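Local coordinates for putative HMP/thiamine permease protein YkoE (Bacillus subtilis, PDB 5EDL) that probably moves thiamine, or its hydroxymethylpyrimidine part, across the membrane as the substrate-binding S component of an energy-coupling-factor transporter, and is captured here with thiamine, at residues V20-L23 with F24-G28; S11-S14 with I15-V19; G181-L184 with K185-K189; K107-L111 with P112-L116. All coordinates share one frame; numbering follows the deposited sequence.

Contact 1 of 4, residues V20-L23 with F24-G28. With VIB (3-(4-amino-2-methyl-pyrimidin-5-ylmethyl)-5-(2-hydroxy-ethyl)-4-methyl-thiazol-3-ium), chain B.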
loop_
_atom_site.group_PDB
_atom_site.type_symbol
_atom_site.label_atom_id
_atom_site.label_comp_id
_atom_site.label_asym_id
_atom_site.label_seq_id
_atom_site.Cartn_x
_atom_site.Cartn_y
_atom_site.Cartn_z
ATOM N N VAL A 20 -4.291 1.036 -11.535
ATOM C CA VAL A 20 -5.281 1.506 -10.567
ATOM C C VAL A 20 -4.903 2.870 -9.989
ATOM O O VAL A 20 -5.740 3.775 -9.906
ATOM C CB VAL A 20 -5.451 0.515 -9.394
ATOM C CG1 VAL A 20 -6.493 1.049 -8.390
ATOM C CG2 VAL A 20 -5.821 -0.860 -9.900
ATOM N N TYR A 21 -3.645 2.999 -9.568
ATOM C CA TYR A 21 -3.109 4.259 -9.056
ATOM C C TYR A 21 -3.378 5.417 -10.032
ATOM O O TYR A 21 -3.774 6.504 -9.628
ATOM C CB TYR A 21 -1.596 4.161 -8.815
ATOM C CG TYR A 21 -1.166 3.373 -7.589
ATOM C CD1 TYR A 21 -2.068 2.595 -6.873
ATOM C CD2 TYR A 21 0.146 3.427 -7.148
ATOM C CE1 TYR A 21 -1.670 1.893 -5.747
ATOM C CE2 TYR A 21 0.554 2.737 -6.031
ATOM C CZ TYR A 21 -0.354 1.978 -5.336
ATOM O OH TYR A 21 0.069 1.307 -4.236
ATOM N N LEU A 22 -3.134 5.178 -11.313
ATOM C CA LEU A 22 -3.269 6.234 -12.314
ATOM C C LEU A 22 -4.723 6.699 -12.442
ATOM O O LEU A 22 -4.996 7.895 -12.571
ATOM C CB LEU A 22 -2.749 5.753 -13.672
ATOM C CG LEU A 22 -2.811 6.767 -14.822
ATOM C CD1 LEU A 22 -2.051 8.044 -14.471
ATOM C CD2 LEU A 22 -2.264 6.151 -16.105
ATOM N N LEU A 23 -5.641 5.740 -12.422
ATOM C CA LEU A 23 -7.069 6.026 -12.475
ATOM C C LEU A 23 -7.488 6.899 -11.292
ATOM O O LEU A 23 -8.165 7.916 -11.462
ATOM C CB LEU A 23 -7.874 4.721 -12.491
ATOM C CG LEU A 23 -9.361 4.806 -12.135
ATOM C CD1 LEU A 23 -10.098 5.746 -13.072
ATOM C CD2 LEU A 23 -10.005 3.415 -12.166
ATOM N N PHE A 24 -7.058 6.512 -10.094
ATOM C CA PHE A 24 -7.390 7.272 -8.891
ATOM C C PHE A 24 -6.715 8.631 -8.856
ATOM O O PHE A 24 -7.263 9.583 -8.306
ATOM C CB PHE A 24 -7.034 6.474 -7.637
ATOM C CG PHE A 24 -8.112 5.525 -7.223
ATOM C CD1 PHE A 24 -9.083 5.916 -6.318
ATOM C CD2 PHE A 24 -8.179 4.256 -7.758
ATOM C CE1 PHE A 24 -10.088 5.056 -5.949
ATOM C CE2 PHE A 24 -9.180 3.391 -7.382
ATOM C CZ PHE A 24 -10.143 3.802 -6.481
ATOM N N THR A 25 -5.536 8.729 -9.455
ATOM C CA THR A 25 -4.878 10.022 -9.561
ATOM C C THR A 25 -5.726 10.985 -10.395
ATOM O O THR A 25 -5.894 12.159 -10.034
ATOM C CB THR A 25 -3.480 9.892 -10.168
ATOM O OG1 THR A 25 -2.601 9.370 -9.170
ATOM C CG2 THR A 25 -2.958 11.253 -10.641
ATOM N N HIS A 26 -6.267 10.484 -11.499
ATOM C CA HIS A 26 -7.133 11.309 -12.343
ATOM C C HIS A 26 -8.361 11.795 -11.551
ATOM O O HIS A 26 -8.677 12.981 -11.575
ATOM C CB HIS A 26 -7.543 10.535 -13.596
ATOM C CG HIS A 26 -6.515 10.582 -14.686
ATOM N ND1 HIS A 26 -6.148 11.755 -15.310
ATOM C CD2 HIS A 26 -5.771 9.603 -15.258
ATOM C CE1 HIS A 26 -5.222 11.497 -16.219
ATOM N NE2 HIS A 26 -4.976 10.199 -16.206
ATOM N N PHE A 27 -9.020 10.880 -10.833
ATOM C CA PHE A 27 -10.094 11.228 -9.882
ATOM C C PHE A 27 -9.680 12.312 -8.889
ATOM O O PHE A 27 -10.415 13.269 -8.643
ATOM C CB PHE A 27 -10.534 10.005 -9.063
ATOM C CG PHE A 27 -11.229 8.937 -9.856
ATOM C CD1 PHE A 27 -11.753 9.200 -11.108
ATOM C CD2 PHE A 27 -11.368 7.657 -9.329
ATOM C CE1 PHE A 27 -12.399 8.202 -11.833
ATOM C CE2 PHE A 27 -12.012 6.655 -10.046
ATOM C CZ PHE A 27 -12.528 6.929 -11.300
ATOM N N GLY A 28 -8.512 12.123 -8.288
ATOM C CA GLY A 28 -8.014 13.040 -7.287
ATOM C C GLY A 28 -7.801 14.443 -7.813
ATOM O O GLY A 28 -8.103 15.413 -7.120
HETATM C CM2 VIB B . 2.050 6.323 -6.210
HETATM N N4A VIB B . 0.023 9.726 -3.335
HETATM C CM4 VIB B . -3.277 13.081 -4.433
HETATM O O1 VIB B . -1.164 14.845 -1.719
HETATM C C7 VIB B . -0.579 15.756 -2.628
HETATM C C6 VIB B . -1.303 15.636 -3.946
HETATM C C2 VIB B . 0.389 12.455 -5.589
HETATM S S1 VIB B . 0.523 13.921 -5.055
HETATM C C5 VIB B . -0.894 14.310 -4.562
HETATM C C4 VIB B . -1.781 13.189 -4.753
HETATM N N3 VIB B . -0.967 12.019 -5.410
HETATM C C7A VIB B . -1.604 10.754 -5.764
HETATM C C4A VIB B . 0.158 9.113 -4.639
HETATM N N3A VIB B . 0.979 8.077 -4.822
HETATM C C2A VIB B . 1.090 7.515 -6.057
HETATM N N1A VIB B . 0.348 7.999 -7.104
HETATM C C6A VIB B . -0.495 9.051 -6.934
HETATM C C5A VIB B . -0.587 9.602 -5.681
#
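Tyr21 and Thr25 sit one helical turn apart on helix 4-35, a predicted transmembrane alpha-helix, and both belong to the thiamine pocket. Tyr21 brings CD2 to the pyrimidine methyl CM2 of VIB, 3.6 Å away. Thr25 places OG1 3.1 Å from the pyrimidine carbon C6A; its chi1 of -76° sets OG1 beside the backbone N, and the hydroxyl is hydrogen-bonded to Glu75. Behind this first shell the i to i+4 bond from Thr25 N to Tyr21 O, 2.8 Å long, fixes the spacing of the two residues. The same Tyr21 O also takes a bond from Trp47 NE1, while Tyr21 OH bonds Glu68 and the backbone N of Val50, which helps hold the ring in place beside the substrate. Farther round the helix, Val20 CG1 lies alongside Phe24, 3.7 Å from CD2, and the Phe24 ring also touches Trp47. Replacing Phe24 by an alanine would probably leave the Val20 methyl and Trp47 without this aromatic neighbour, opening a gap beside a residue of the pocket. On the next turn the Phe27 ring turns one face to Leu23 O, which lies 3.6 Å from its CG.

Contact 2 of 4, residues S11-S14 with I15-V19; sequences SVIS and IVFAV
Ile15 leans back over the carbonyl of Ser11, one turn earlier in helix 4-35, and the contact is the i to i+4 packing of a predicted transmembrane alpha-helix. With chi1 at -67°, Ile15 CG1 stands beside its own backbone N and comes to 3.1 Å from Ser11 O, with CD1 following along the same oxygen. That carbonyl thus meets the isoleucine branch as well as the backbone N-H of Ile15, which bonds it at 2.9 Å. Ser14 faces helix 63-77, where it touches Ile70. Its OG lies within hydrogen-bonding reach of both Ser67 O and Met10 O, with a single proton to share between them; Ser67 O is the link to helix 63-77. Ser14 O receives Ala18 N at 2.9 Å, but the N-H...O angle is only 133°, and the same N-H makes a weak bond to Ile15 O, consistent with a slight local distortion of the turn. Ile13 and Phe17 point the same way, toward helix 49-58, where both touch Ile53. Ile13 CG2 meets Phe17 CD1 at 4.0 Å. The oxygen of Ile13 accepts Phe17 N and also lies at the edge of the Phe17 ring, near its plane, 3.5 Å from CD1.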
loop_
_atom_site.group_PDB
_atom_site.type_symbol
_atom_site.label_atom_id
_atom_site.label_comp_id
_atom_site.label_asym_id
_atom_site.label_seq_id
_atom_site.Cartn_x
_atom_site.Cartn_y
_atom_site.Cartn_z
ATOM N N SER A 11 6.716 -7.593 -8.918
ATOM C CA SER A 11 6.679 -6.692 -10.061
ATOM C C SER A 11 5.334 -6.713 -10.783
ATOM O O SER A 11 4.809 -5.662 -11.152
ATOM C CB SER A 11 7.795 -7.043 -11.046
ATOM O OG SER A 11 9.066 -6.839 -10.462
ATOM N N VAL A 12 4.777 -7.900 -11.006
ATOM C CA VAL A 12 3.497 -7.967 -11.698
ATOM C C VAL A 12 2.418 -7.240 -10.900
ATOM O O VAL A 12 1.625 -6.501 -11.470
ATOM C CB VAL A 12 3.055 -9.420 -11.983
ATOM C CG1 VAL A 12 4.166 -10.173 -12.701
ATOM C CG2 VAL A 12 2.652 -10.127 -10.711
ATOM N N ILE A 13 2.404 -7.431 -9.584
ATOM C CA ILE A 13 1.448 -6.737 -8.725
ATOM C C ILE A 13 1.625 -5.212 -8.791
ATOM O O ILE A 13 0.645 -4.472 -8.840
ATOM C CB ILE A 13 1.567 -7.200 -7.259
ATOM C CG1 ILE A 13 1.179 -8.676 -7.136
ATOM C CG2 ILE A 13 0.684 -6.347 -6.348
ATOM C CD1 ILE A 13 -0.263 -8.962 -7.508
ATOM N N SER A 14 2.876 -4.756 -8.804
ATOM C CA SER A 14 3.186 -3.327 -8.867
ATOM C C SER A 14 2.672 -2.709 -10.150
ATOM O O SER A 14 2.120 -1.602 -10.160
ATOM C CB SER A 14 4.697 -3.092 -8.760
ATOM O OG SER A 14 5.178 -3.496 -7.501
ATOM N N ILE A 15 2.866 -3.449 -11.235
ATOM C CA ILE A 15 2.466 -3.021 -12.561
ATOM C C ILE A 15 0.952 -2.931 -12.684
ATOM O O ILE A 15 0.425 -1.934 -13.176
ATOM C CB ILE A 15 3.014 -3.975 -13.633
ATOM C CG1 ILE A 15 4.538 -3.866 -13.694
ATOM C CG2 ILE A 15 2.407 -3.654 -14.991
ATOM C CD1 ILE A 15 5.197 -4.951 -14.507
ATOM N N VAL A 16 0.262 -3.978 -12.240
ATOM C CA VAL A 16 -1.195 -4.007 -12.281
ATOM C C VAL A 16 -1.782 -2.854 -11.477
ATOM O O VAL A 16 -2.682 -2.145 -11.940
ATOM C CB VAL A 16 -1.752 -5.339 -11.732
ATOM C CG1 VAL A 16 -3.251 -5.235 -11.522
ATOM C CG2 VAL A 16 -1.398 -6.489 -12.666
ATOM N N PHE A 17 -1.268 -2.655 -10.272
ATOM C CA PHE A 17 -1.813 -1.606 -9.424
ATOM C C PHE A 17 -1.357 -0.206 -9.831
ATOM O O PHE A 17 -1.974 0.777 -9.431
ATOM C CB PHE A 17 -1.476 -1.875 -7.953
ATOM C CG PHE A 17 -2.507 -2.710 -7.277
ATOM C CD1 PHE A 17 -2.433 -4.093 -7.323
ATOM C CD2 PHE A 17 -3.593 -2.117 -6.654
ATOM C CE1 PHE A 17 -3.413 -4.868 -6.752
ATOM C CE2 PHE A 17 -4.572 -2.894 -6.066
ATOM C CZ PHE A 17 -4.485 -4.266 -6.114
ATOM N N ALA A 18 -0.300 -0.115 -10.637
ATOM C CA ALA A 18 0.081 1.162 -11.233
ATOM C C ALA A 18 -1.070 1.700 -12.079
ATOM O O ALA A 18 -1.319 2.906 -12.100
ATOM C CB ALA A 18 1.330 1.027 -12.068
ATOM N N VAL A 19 -1.765 0.802 -12.770
ATOM C CA VAL A 19 -2.930 1.175 -13.553
ATOM C C VAL A 19 -4.047 1.712 -12.654
ATOM O O VAL A 19 -4.651 2.738 -12.955
ATOM C CB VAL A 19 -3.455 -0.012 -14.382
ATOM C CG1 VAL A 19 -4.755 0.364 -15.085
ATOM C CG2 VAL A 19 -2.407 -0.458 -15.401
#

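Contact 3 of 4, residues G181-L184 with K185-K189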
loop_
_atom_site.group_PDB
_atom_site.type_symbol
_atom_site.label_atom_id
_atom_site.label_comp_id
_atom_site.label_asym_id
_atom_site.label_seq_id
_atom_site.Cartn_x
_atom_site.Cartn_y
_atom_site.Cartn_z
ATOM N N GLY A 181 0.628 -17.912 0.873
ATOM C CA GLY A 181 0.136 -19.196 0.404
ATOM C C GLY A 181 0.499 -20.340 1.339
ATOM O O GLY A 181 -0.311 -21.223 1.590
ATOM N N LYS A 182 1.722 -20.327 1.853
ATOM C CA LYS A 182 2.151 -21.314 2.838
ATOM C C LYS A 182 1.301 -21.230 4.103
ATOM O O LYS A 182 0.955 -22.258 4.697
ATOM C CB LYS A 182 3.627 -21.123 3.187
ATOM C CG LYS A 182 4.586 -21.431 2.042
ATOM C CD LYS A 182 6.031 -21.455 2.534
ATOM C CE LYS A 182 7.008 -21.814 1.420
ATOM N NZ LYS A 182 7.219 -20.683 0.468
ATOM N N GLU A 183 0.969 -20.003 4.512
ATOM C CA GLU A 183 0.123 -19.796 5.680
ATOM C C GLU A 183 -1.255 -20.417 5.467
ATOM O O GLU A 183 -1.766 -21.108 6.340
ATOM C CB GLU A 183 -0.024 -18.306 6.010
ATOM C CG GLU A 183 -1.012 -18.045 7.149
ATOM C CD GLU A 183 -1.277 -16.560 7.407
ATOM O OE1 GLU A 183 -0.559 -15.709 6.844
ATOM O OE2 GLU A 183 -2.208 -16.242 8.180
ATOM N N LEU A 184 -1.849 -20.163 4.308
ATOM C CA LEU A 184 -3.146 -20.745 3.978
ATOM C C LEU A 184 -3.071 -22.274 3.986
ATOM O O LEU A 184 -3.981 -22.937 4.465
ATOM C CB LEU A 184 -3.635 -20.256 2.617
ATOM C CG LEU A 184 -4.945 -20.850 2.100
ATOM C CD1 LEU A 184 -6.064 -20.635 3.106
ATOM C CD2 LEU A 184 -5.311 -20.244 0.749
ATOM N N LYS A 185 -1.975 -22.816 3.473
ATOM C CA LYS A 185 -1.767 -24.270 3.470
ATOM C C LYS A 185 -1.758 -24.845 4.888
ATOM O O LYS A 185 -2.453 -25.819 5.179
ATOM C CB LYS A 185 -0.463 -24.620 2.756
ATOM C CG LYS A 185 -0.610 -24.783 1.254
ATOM C CD LYS A 185 0.697 -25.260 0.628
ATOM C CE LYS A 185 1.276 -26.435 1.400
ATOM N NZ LYS A 185 2.663 -26.760 0.959
ATOM N N LYS A 186 -0.967 -24.234 5.759
ATOM C CA LYS A 186 -0.923 -24.601 7.167
ATOM C C LYS A 186 -2.315 -24.556 7.798
ATOM O O LYS A 186 -2.737 -25.514 8.441
ATOM C CB LYS A 186 0.038 -23.678 7.922
ATOM C CG LYS A 186 0.084 -23.877 9.430
ATOM C CD LYS A 186 0.870 -22.744 10.088
ATOM C CE LYS A 186 0.899 -22.861 11.607
ATOM N NZ LYS A 186 1.529 -21.661 12.239
ATOM N N LYS A 187 -3.034 -23.451 7.610
ATOM C CA LYS A 187 -4.367 -23.321 8.194
ATOM C C LYS A 187 -5.339 -24.384 7.675
ATOM O O LYS A 187 -6.140 -24.920 8.436
ATOM C CB LYS A 187 -4.932 -21.924 7.945
ATOM C CG LYS A 187 -4.386 -20.883 8.913
ATOM C CD LYS A 187 -4.845 -19.488 8.536
ATOM C CE LYS A 187 -4.220 -18.439 9.431
ATOM N NZ LYS A 187 -4.813 -18.470 10.793
ATOM N N ARG A 188 -5.253 -24.689 6.387
ATOM C CA ARG A 188 -6.100 -25.706 5.793
ATOM C C ARG A 188 -5.770 -27.113 6.305
ATOM O O ARG A 188 -6.664 -27.924 6.503
ATOM C CB ARG A 188 -5.986 -25.650 4.271
ATOM C CG ARG A 188 -6.732 -24.486 3.683
ATOM C CD ARG A 188 -6.692 -24.493 2.175
ATOM N NE ARG A 188 -7.680 -23.562 1.635
ATOM C CZ ARG A 188 -7.675 -23.106 0.387
ATOM N NH1 ARG A 188 -6.723 -23.488 -0.456
ATOM N NH2 ARG A 188 -8.617 -22.261 -0.013
ATOM N N LYS A 189 -4.494 -27.405 6.521
ATOM C CA LYS A 189 -4.121 -28.694 7.098
ATOM C C LYS A 189 -4.669 -28.816 8.515
ATOM O O LYS A 189 -5.180 -29.871 8.908
ATOM C CB LYS A 189 -2.605 -28.889 7.108
ATOM C CG LYS A 189 -2.177 -30.203 7.784
ATOM C CD LYS A 189 -0.691 -30.451 7.633
ATOM C CE LYS A 189 -0.272 -31.773 8.261
ATOM N NZ LYS A 189 -1.002 -32.929 7.673
#
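Arg188 reaches back along helix 179-192 across Leu184, in an i to i+4 pairing near the end of the chain. Its CB starts 3.4 Å from Leu184 O, the oxygen that also accepts Arg188 N. With chi1 at -75°, CG stays beside the backbone N and passes close to the same carbonyl. CD then comes up to Leu184 CD1, and NE follows at 3.7 Å from that methyl. At the tip the guanidinium turns a face to the leucine: Leu184 CD2 lies over its centre, 3.7 Å from CZ. Leu184 can meet it there because its CG is anti to the backbone N (chi1 176°). Tyr171 touches both residues. Substituting Leu184 with an alanine would probably uncover this guanidinium face and leave the arginine less restrained, with Tyr171 still beside it. One position earlier, Glu183 and Lys187 run side by side, but OE2 touches the lysine CE at 3.2 Å while NZ remains 4.3 Å off, beyond a salt bridge. Glu183 OE1 is instead paired with Arg59. The basic side chains of 185-189 are exposed; Arg188 has one face of its guanidinium covered by the leucine, and Glu183 makes its salt bridge to Arg59.

Contact 4 of 4, residues K107-L111 with P112-L116; sequences KAYSL and PVLML
Ser110 hands the chain from an irregular loop into helix 111-132: at its N-cap position it has psi 159°, and its carbonyl becomes the first acceptor of the helix. Leu114 N donates to Ser110 O at 3.1 Å in the carbonyl plane, and Val113 N adds a weak, strongly bent bond to the same oxygen. Leu111 O takes Met115 N next, at 2.8 Å. Pro112 suits this opening turn, where its missing N-H costs no helical bond. The Ser110 side chain itself makes no capping bond. Its chi1 of 72° puts OG between the backbone N and the carbonyl carbon, 3.4 Å from Pro112 CD and close to Val113 CG2. Val113 also packs against the loop, with CG2 4.0 Å from Ala108 CB and CG1 3.4 Å from Ala108 O. Tyr109 offers a ring edge to Leu114 CD2, a loose contact of 4.4 Å from CD1, and its OH bonds Trp106 O; Tyr109 and Leu114 both touch Tyr56 of helix 49-58. On another side Leu111 crosses Met115, with CD2 3.7 Å from the methyl CE at the end of the extended methionine, and both lie against Leu160 of helix 140-170. The polar work of starting the helix is thus done by main-chain N-H...O=C bonds, while apolar contacts pack the loop against the first turn and join it to neighbouring helices.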
loop_
_atom_site.group_PDB
_atom_site.type_symbol
_atom_site.label_atom_id
_atom_site.label_comp_id
_atom_site.label_asym_id
_atom_site.label_seq_id
_atom_site.Cartn_x
_atom_site.Cartn_y
_atom_site.Cartn_z
ATOM N N LYS A 107 8.337 -9.818 10.841
ATOM C CA LYS A 107 7.766 -11.051 11.391
ATOM C C LYS A 107 6.294 -10.928 11.782
ATOM O O LYS A 107 5.717 -11.887 12.277
ATOM C CB LYS A 107 8.549 -11.494 12.634
ATOM C CG LYS A 107 9.964 -11.955 12.379
ATOM C CD LYS A 107 10.719 -12.116 13.699
ATOM C CE LYS A 107 9.938 -12.970 14.682
ATOM N NZ LYS A 107 10.692 -13.222 15.946
ATOM N N ALA A 108 5.704 -9.749 11.609
ATOM C CA ALA A 108 4.331 -9.508 12.057
ATOM C C ALA A 108 3.422 -9.030 10.924
ATOM O O ALA A 108 3.662 -7.977 10.319
ATOM C CB ALA A 108 4.318 -8.495 13.185
ATOM N N TYR A 109 2.364 -9.787 10.653
ATOM C CA TYR A 109 1.484 -9.445 9.542
ATOM C C TYR A 109 0.008 -9.487 9.928
ATOM O O TYR A 109 -0.864 -9.588 9.072
ATOM C CB TYR A 109 1.796 -10.358 8.349
ATOM C CG TYR A 109 3.219 -10.138 7.895
ATOM C CD1 TYR A 109 3.539 -9.092 7.042
ATOM C CD2 TYR A 109 4.256 -10.921 8.388
ATOM C CE1 TYR A 109 4.833 -8.859 6.657
ATOM C CE2 TYR A 109 5.564 -10.688 8.018
ATOM C CZ TYR A 109 5.847 -9.660 7.140
ATOM O OH TYR A 109 7.142 -9.414 6.753
ATOM N N SER A 110 -0.261 -9.347 11.225
ATOM C CA SER A 110 -1.626 -9.196 11.709
ATOM C C SER A 110 -2.225 -7.880 11.172
ATOM O O SER A 110 -1.496 -6.966 10.778
ATOM C CB SER A 110 -1.669 -9.224 13.244
ATOM O OG SER A 110 -1.135 -8.024 13.787
ATOM N N LEU A 111 -3.552 -7.800 11.158
ATOM C CA LEU A 111 -4.253 -6.653 10.587
ATOM C C LEU A 111 -3.823 -5.306 11.189
ATOM O O LEU A 111 -3.628 -4.345 10.453
ATOM C CB LEU A 111 -5.762 -6.818 10.746
ATOM C CG LEU A 111 -6.602 -5.676 10.161
ATOM C CD1 LEU A 111 -6.325 -5.520 8.672
ATOM C CD2 LEU A 111 -8.101 -5.922 10.416
ATOM N N PRO A 112 -3.691 -5.234 12.520
ATOM C CA PRO A 112 -3.236 -3.989 13.152
ATOM C C PRO A 112 -1.873 -3.527 12.626
ATOM O O PRO A 112 -1.667 -2.319 12.482
ATOM C CB PRO A 112 -3.149 -4.359 14.636
ATOM C CG PRO A 112 -4.108 -5.507 14.792
ATOM C CD PRO A 112 -4.001 -6.278 13.517
ATOM N N VAL A 113 -0.967 -4.462 12.342
ATOM C CA VAL A 113 0.324 -4.089 11.786
ATOM C C VAL A 113 0.182 -3.615 10.328
ATOM O O VAL A 113 0.825 -2.650 9.933
ATOM C CB VAL A 113 1.344 -5.237 11.870
ATOM C CG1 VAL A 113 2.641 -4.838 11.151
ATOM C CG2 VAL A 113 1.621 -5.600 13.352
ATOM N N LEU A 114 -0.669 -4.280 9.547
ATOM C CA LEU A 114 -0.935 -3.842 8.176
ATOM C C LEU A 114 -1.536 -2.429 8.175
ATOM O O LEU A 114 -1.167 -1.580 7.357
ATOM C CB LEU A 114 -1.876 -4.822 7.464
ATOM C CG LEU A 114 -1.413 -6.287 7.391
ATOM C CD1 LEU A 114 -2.375 -7.100 6.532
ATOM C CD2 LEU A 114 0.008 -6.392 6.854
ATOM N N MET A 115 -2.453 -2.181 9.104
ATOM C CA MET A 115 -3.093 -0.872 9.194
ATOM C C MET A 115 -2.090 0.209 9.596
ATOM O O MET A 115 -2.075 1.287 8.995
ATOM C CB MET A 115 -4.270 -0.910 10.166
ATOM C CG MET A 115 -5.486 -1.663 9.624
ATOM S SD MET A 115 -6.872 -1.557 10.774
ATOM C CE MET A 115 -8.194 -2.238 9.781
ATOM N N LEU A 116 -1.239 -0.094 10.580
ATOM C CA LEU A 116 -0.137 0.789 10.949
ATOM C C LEU A 116 0.781 1.101 9.767
ATOM O O LEU A 116 1.272 2.207 9.632
ATOM C CB LEU A 116 0.698 0.162 12.061
ATOM C CG LEU A 116 0.973 0.934 13.341
ATOM C CD1 LEU A 116 -0.180 1.851 13.730
ATOM C CD2 LEU A 116 1.276 -0.068 14.457
#

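Overall arrangement
Along the chain the order is contact 2, contact 1, contact 4, contact 3. Contacts 2 and 1 adjoin on helix 4-35, their centres about 14 Å apart; contact 1 reaches the thiamine pocket, whereas contact 2 packs the same helix onto helices 49-58 and 63-77. Contact 4, at the start of helix 111-132, lies across the chain's centre from both, about 26 Å from contact 1 and 22 Å from contact 2, centre to centre. Contact 3, on helix 179-192, is the most peripheral, with its centre about 35 Å from that of contact 1. Its nearest atoms come within about 6 Å of contact 4 without touching. Substrate binding and the basic C-terminal helix thus occupy opposite sides of this all-helical protein.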